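Local coordinates for hypothetical protein, haloacid dehalogenase-like hydrolase (Bacillus subtilis, PDB 1NRW), which dephosphorylates phosphorylated five- and six-carbon sugars and nucleoside monophosphates in vitro, and flavin mononucleotide to a lesser extent, as a magnesium-dependent phosphatase, at residues 145-148 and 149-152. Residues are numbered along the deposited sequence; the frame is centred on the assembly and turned at random.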
ATOM      1  N   ALA A 145     -12.912   7.434  -7.227  1.00 27.02           N
ATOM      2  CA  ALA A 145     -12.901   6.023  -6.844  1.00 25.71           C
ATOM      3  C   ALA A 145     -13.405   5.159  -7.996  1.00 24.38           C
ATOM      4  O   ALA A 145     -12.945   4.034  -8.190  1.00 24.89           O
ATOM      5  CB  ALA A 145     -13.766   5.802  -5.608  1.00 26.41           C
ATOM      6  N   GLU A 146     -14.357   5.689  -8.756  1.00 25.68           N
ATOM      7  CA  GLU A 146     -14.911   4.962  -9.890  1.00 26.86           C
ATOM      8  C   GLU A 146     -13.866   4.871 -11.000  1.00 28.66           C
ATOM      9  O   GLU A 146     -13.698   3.823 -11.623  1.00 27.40           O
ATOM     10  CB  GLU A 146     -16.178   5.660 -10.394  1.00 28.39           C
ATOM     11  CG  GLU A 146     -17.238   5.822  -9.317  1.00 28.65           C
ATOM     12  CD  GLU A 146     -18.450   6.595  -9.788  1.00 31.21           C
ATOM     13  OE1 GLU A 146     -18.280   7.560 -10.563  1.00 34.52           O
ATOM     14  OE2 GLU A 146     -19.575   6.251  -9.369  1.00 30.42           O
ATOM     15  N   VAL A 147     -13.150   5.965 -11.239  1.00 28.78           N
ATOM     16  CA  VAL A 147     -12.118   5.954 -12.267  1.00 29.99           C
ATOM     17  C   VAL A 147     -11.070   4.919 -11.862  1.00 28.71           C
ATOM     18  O   VAL A 147     -10.602   4.136 -12.688  1.00 29.27           O
ATOM     19  CB  VAL A 147     -11.446   7.335 -12.415  1.00 30.56           C
ATOM     20  CG1 VAL A 147     -10.352   7.268 -13.468  1.00 32.09           C
ATOM     21  CG2 VAL A 147     -12.486   8.375 -12.804  1.00 31.78           C
ATOM     22  N   GLN A 148     -10.721   4.911 -10.581  1.00 27.41           N
ATOM     23  CA  GLN A 148      -9.744   3.964 -10.052  1.00 24.86           C
ATOM     24  C   GLN A 148     -10.185   2.518 -10.281  1.00 27.39           C
ATOM     25  O   GLN A 148      -9.411   1.677 -10.745  1.00 26.09           O
ATOM     26  CB  GLN A 148      -9.566   4.179  -8.553  1.00 25.44           C
ATOM     27  CG  GLN A 148      -8.537   3.253  -7.928  1.00 25.15           C
ATOM     28  CD  GLN A 148      -7.141   3.550  -8.431  1.00 27.85           C
ATOM     29  OE1 GLN A 148      -6.687   4.688  -8.365  1.00 26.17           O
ATOM     30  NE2 GLN A 148      -6.452   2.532  -8.934  1.00 26.08           N
ATOM     31  N   TYR A 149     -11.430   2.226  -9.923  1.00 25.47           N
ATOM     32  CA  TYR A 149     -11.959   0.883 -10.089  1.00 25.90           C
ATOM     33  C   TYR A 149     -11.963   0.469 -11.557  1.00 26.25           C
ATOM     34  O   TYR A 149     -11.701  -0.690 -11.884  1.00 25.64           O
ATOM     35  CB  TYR A 149     -13.385   0.806  -9.544  1.00 24.52           C
ATOM     36  CG  TYR A 149     -14.052  -0.512  -9.847  1.00 24.16           C
ATOM     37  CD1 TYR A 149     -13.736  -1.658  -9.121  1.00 23.50           C
ATOM     38  CD2 TYR A 149     -14.962  -0.625 -10.897  1.00 25.42           C
ATOM     39  CE1 TYR A 149     -14.307  -2.888  -9.433  1.00 24.87           C
ATOM     40  CE2 TYR A 149     -15.537  -1.854 -11.219  1.00 25.67           C
ATOM     41  CZ  TYR A 149     -15.203  -2.979 -10.482  1.00 24.85           C
ATOM     42  OH  TYR A 149     -15.754  -4.200 -10.799  1.00 27.36           O
ATOM     43  N   SER A 150     -12.256   1.420 -12.439  1.00 28.93           N
ATOM     44  CA  SER A 150     -12.315   1.142 -13.869  1.00 31.85           C
ATOM     45  C   SER A 150     -10.976   0.677 -14.433  1.00 33.07           C
ATOM     46  O   SER A 150     -10.922   0.104 -15.520  1.00 34.44           O
ATOM     47  CB  SER A 150     -12.797   2.379 -14.637  1.00 32.58           C
ATOM     48  OG  SER A 150     -11.790   3.374 -14.705  1.00 34.17           O
ATOM     49  N   GLN A 151      -9.898   0.925 -13.697  1.00 33.87           N
ATOM     50  CA  GLN A 151      -8.567   0.523 -14.140  1.00 34.67           C
ATOM     51  C   GLN A 151      -8.043  -0.622 -13.284  1.00 33.52           C
ATOM     52  O   GLN A 151      -6.861  -0.967 -13.334  1.00 32.70           O
ATOM     53  CB  GLN A 151      -7.602   1.710 -14.056  1.00 37.75           C
ATOM     54  CG  GLN A 151      -8.022   2.912 -14.886  1.00 41.72           C
ATOM     55  CD  GLN A 151      -8.222   2.568 -16.349  1.00 44.84           C
ATOM     56  OE1 GLN A 151      -7.315   2.059 -17.010  1.00 45.49           O
ATOM     57  NE2 GLN A 151      -9.416   2.845 -16.863  1.00 45.66           N
ATOM     58  N   SER A 152      -8.937  -1.218 -12.504  1.00 31.27           N
ATOM     59  CA  SER A 152      -8.572  -2.312 -11.621  1.00 29.61           C
ATOM     60  C   SER A 152      -8.242  -3.594 -12.377  1.00 28.16           C
ATOM     61  O   SER A 152      -8.571  -3.741 -13.556  1.00 28.73           O
ATOM     62  CB  SER A 152      -9.704  -2.580 -10.627  1.00 29.57           C
ATOM     63  OG  SER A 152     -10.889  -2.991 -11.295  1.00 28.73           O
TER
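With chi1 at 74°, the hydroxyl of Ser-150 stands between its own backbone N and carbonyl carbon and is directed back up the helix at the carbonyl of Val-147, three residues earlier. Ser-150 OG donates to Val-147 O at a very short 2.5 Å. The same oxygen also receives a weak bond from Gln-151 N, so the hydroxyl supplements a poor i to i-4 bond. Gln-151 folds over this hydroxyl: its chi1 of -59° puts CG beside its own backbone N and 3.6 Å from Val-147 O, and the bend at chi2 turns the amide back so that NE2 donates to Ser-150 OG at 3.3 Å, the oxygen lying near the amide plane.

Up to Ser-150 the backbone bonds are regular i to i-4, with Tyr-149 N bonded to Ala-145 O and Ser-150 N to Glu-146 O, both at 2.9 Å. Gln-151 N then shifts to the nearer carbonyl, Gln-148 O, at 3.1 Å, approaching from above the carbonyl plane. Ser-152 completes the change: both its N and OG bond to Tyr-149 O, the hydroxyl lying in the carbonyl plane and also sitting 3.8 Å above the tyrosine ring plane, toward the rim.

Ala-145, Gln-148 and Tyr-149 also pack on helix 118-132, and Gln-148 OE1 is hydrogen-bonded to His-20, with the glutamine side chain about 6 Å from that of the metal ligand Asp-12. The whole is a helix C-terminus that tightens into a 3-10-type last turn, with serine hydroxyls bonded to its carbonyls, as helix 138-150 runs out toward edge strand 154-156 of the six-stranded sheet in this Cof-family HAD phosphatase.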